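Local coordinates for protein beta-xylosidase (Uncultured organism, PDB 4MLG) that probably hydrolyses xylo-oligosaccharides from their non-reducing ends to release xylose, as a calcium-containing beta-propeller glycosidase of family 43, at residues D136-P141 with Y148-G153. Numbering follows the deposited sequence.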
loop_
_atom_site.group_PDB
_atom_site.type_symbol
_atom_site.label_atom_id
_atom_site.label_comp_id
_atom_site.label_asym_id
_atom_site.label_seq_id
_atom_site.Cartn_x
_atom_site.Cartn_y
_atom_site.Cartn_z
ATOM N N ASP A 136 -7.057 -6.199 -12.203
ATOM C CA ASP A 136 -7.197 -6.927 -13.468
ATOM C C ASP A 136 -5.885 -7.479 -14.030
ATOM O O ASP A 136 -5.469 -7.097 -15.123
ATOM C CB ASP A 136 -7.894 -6.059 -14.520
ATOM C CG ASP A 136 -9.390 -5.956 -14.295
ATOM O OD1 ASP A 136 -9.859 -6.371 -13.215
ATOM O OD2 ASP A 136 -10.097 -5.451 -15.194
ATOM N N PRO A 137 -5.230 -8.387 -13.288
ATOM C CA PRO A 137 -3.968 -8.943 -13.778
ATOM C C PRO A 137 -4.188 -10.006 -14.846
ATOM O O PRO A 137 -5.195 -10.717 -14.821
ATOM C CB PRO A 137 -3.371 -9.587 -12.528
ATOM C CG PRO A 137 -4.554 -9.995 -11.736
ATOM C CD PRO A 137 -5.583 -8.923 -11.962
ATOM N N CYS A 138 -3.246 -10.095 -15.778
ATOM C CA CYS A 138 -3.242 -11.137 -16.795
ATOM C C CYS A 138 -1.849 -11.750 -16.859
ATOM O O CYS A 138 -0.865 -11.040 -17.051
ATOM C CB CYS A 138 -3.620 -10.553 -18.157
ATOM S SG CYS A 138 -3.247 -11.627 -19.564
ATOM N N ILE A 139 -1.760 -13.065 -16.689
ATOM C CA ILE A 139 -0.460 -13.725 -16.673
ATOM C C ILE A 139 -0.191 -14.466 -17.976
ATOM O O ILE A 139 -0.894 -15.417 -18.319
ATOM C CB ILE A 139 -0.329 -14.700 -15.496
ATOM C CG1 ILE A 139 -0.931 -14.087 -14.231
ATOM C CG2 ILE A 139 1.131 -15.060 -15.277
ATOM C CD1 ILE A 139 -0.227 -12.831 -13.768
ATOM N N TRP A 140 0.841 -14.029 -18.691
ATOM C CA TRP A 140 1.136 -14.554 -20.019
ATOM C C TRP A 140 2.434 -15.359 -20.080
ATOM O O TRP A 140 3.523 -14.809 -19.900
ATOM C CB TRP A 140 1.174 -13.411 -21.034
ATOM C CG TRP A 140 1.721 -13.805 -22.366
ATOM C CD1 TRP A 140 2.868 -13.350 -22.948
ATOM C CD2 TRP A 140 1.149 -14.744 -23.283
ATOM N NE1 TRP A 140 3.043 -13.943 -24.175
ATOM C CE2 TRP A 140 2.001 -14.805 -24.404
ATOM C CE3 TRP A 140 -0.002 -15.538 -23.267
ATOM C CZ2 TRP A 140 1.740 -15.629 -25.497
ATOM C CZ3 TRP A 140 -0.260 -16.355 -24.353
ATOM C CH2 TRP A 140 0.606 -16.394 -25.453
ATOM N N PRO A 141 2.318 -16.671 -20.332
ATOM C CA PRO A 141 3.479 -17.547 -20.519
ATOM C C PRO A 141 4.093 -17.341 -21.899
ATOM O O PRO A 141 3.720 -18.035 -22.846
ATOM C CB PRO A 141 2.879 -18.957 -20.421
ATOM C CG PRO A 141 1.497 -18.774 -19.851
ATOM C CD PRO A 141 1.058 -17.430 -20.322
ATOM N N TYR A 148 4.861 -13.167 -17.906
ATOM C CA TYR A 148 4.622 -11.731 -17.786
ATOM C C TYR A 148 3.229 -11.423 -17.237
ATOM O O TYR A 148 2.257 -12.101 -17.572
ATOM C CB TYR A 148 4.814 -11.047 -19.142
ATOM C CG TYR A 148 6.203 -11.207 -19.725
ATOM C CD1 TYR A 148 7.187 -10.257 -19.496
ATOM C CD2 TYR A 148 6.529 -12.311 -20.505
ATOM C CE1 TYR A 148 8.457 -10.399 -20.025
ATOM C CE2 TYR A 148 7.796 -12.461 -21.037
ATOM C CZ TYR A 148 8.755 -11.502 -20.795
ATOM O OH TYR A 148 10.017 -11.650 -21.326
ATOM N N MET A 149 3.143 -10.402 -16.389
ATOM C CA MET A 149 1.859 -9.943 -15.867
ATOM C C MET A 149 1.441 -8.633 -16.521
ATOM O O MET A 149 2.222 -7.684 -16.582
ATOM C CB MET A 149 1.906 -9.757 -14.346
ATOM C CG MET A 149 0.669 -9.052 -13.785
ATOM S SD MET A 149 0.760 -8.616 -12.035
ATOM C CE MET A 149 0.613 -10.228 -11.272
ATOM N N TYR A 150 0.207 -8.589 -17.008
ATOM C CA TYR A 150 -0.364 -7.358 -17.535
ATOM C C TYR A 150 -1.514 -6.930 -16.637
ATOM O O TYR A 150 -2.477 -7.674 -16.458
ATOM C CB TYR A 150 -0.850 -7.555 -18.972
ATOM C CG TYR A 150 0.243 -7.995 -19.919
ATOM C CD1 TYR A 150 0.981 -7.064 -20.639
ATOM C CD2 TYR A 150 0.544 -9.340 -20.086
ATOM C CE1 TYR A 150 1.984 -7.461 -21.500
ATOM C CE2 TYR A 150 1.546 -9.747 -20.943
ATOM C CZ TYR A 150 2.263 -8.804 -21.647
ATOM O OH TYR A 150 3.260 -9.210 -22.502
ATOM N N PHE A 151 -1.408 -5.737 -16.063
ATOM C CA PHE A 151 -2.438 -5.250 -15.156
ATOM C C PHE A 151 -2.750 -3.776 -15.380
ATOM O O PHE A 151 -2.106 -3.110 -16.194
ATOM C CB PHE A 151 -2.039 -5.496 -13.698
ATOM C CG PHE A 151 -0.848 -4.695 -13.248
ATOM C CD1 PHE A 151 -1.015 -3.479 -12.602
ATOM C CD2 PHE A 151 0.437 -5.163 -13.458
ATOM C CE1 PHE A 151 0.079 -2.743 -12.183
ATOM C CE2 PHE A 151 1.534 -4.432 -13.040
ATOM C CZ PHE A 151 1.354 -3.221 -12.401
ATOM N N GLY A 152 -3.742 -3.277 -14.646
ATOM C CA GLY A 152 -4.176 -1.898 -14.767
ATOM C C GLY A 152 -5.682 -1.791 -14.915
ATOM O O GLY A 152 -6.336 -2.712 -15.408
ATOM N N GLY A 153 -6.234 -0.661 -14.483
ATOM C CA GLY A 153 -7.660 -0.413 -14.588
ATOM C C GLY A 153 -8.028 0.988 -14.138
ATOM O O GLY A 153 -7.690 1.397 -13.030
#
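W140 and Y148 face each other as an antiparallel hydrogen-bonded pair. W140 N donates to Y148 O at 2.6 Å, nearly straight, while Y148 N reaches W140 O at 2.9 Å with the donor tilted 32° from the carbonyl plane. At C138 and Y150 the grip is uneven: Y150 N lies in the carbonyl plane of C138 O (2.7 Å), whereas the bond from C138 N to Y150 O is weak, bent to 130°. On the face opposite these four side chains, I139 CD1 meets M149 CE at 3.7 Å; chi3 of -72° bends the otherwise extended thioether chain so that CE lies against CD1. Strands 138-141 and 147-151 form a beta hairpin within the five-bladed propeller expected of family 43. Edge strand 138-141 is consistent with a blade's innermost strand: the C138 side chain lies about 5 Å from the calcium ion, and D136, its OD2 accepting from A224 N, touches metal-site residues D85 and H274. W140 and Y150 project side by side, W140 CB packing closely in plane at the Y150 ring edge, 3.7 Å from CE2. Between the two strands the fit slackens at the partly exposed W140 indole, which rests instead on M227 and Y229; beyond it, exposed P141 turns away from strand 148-151.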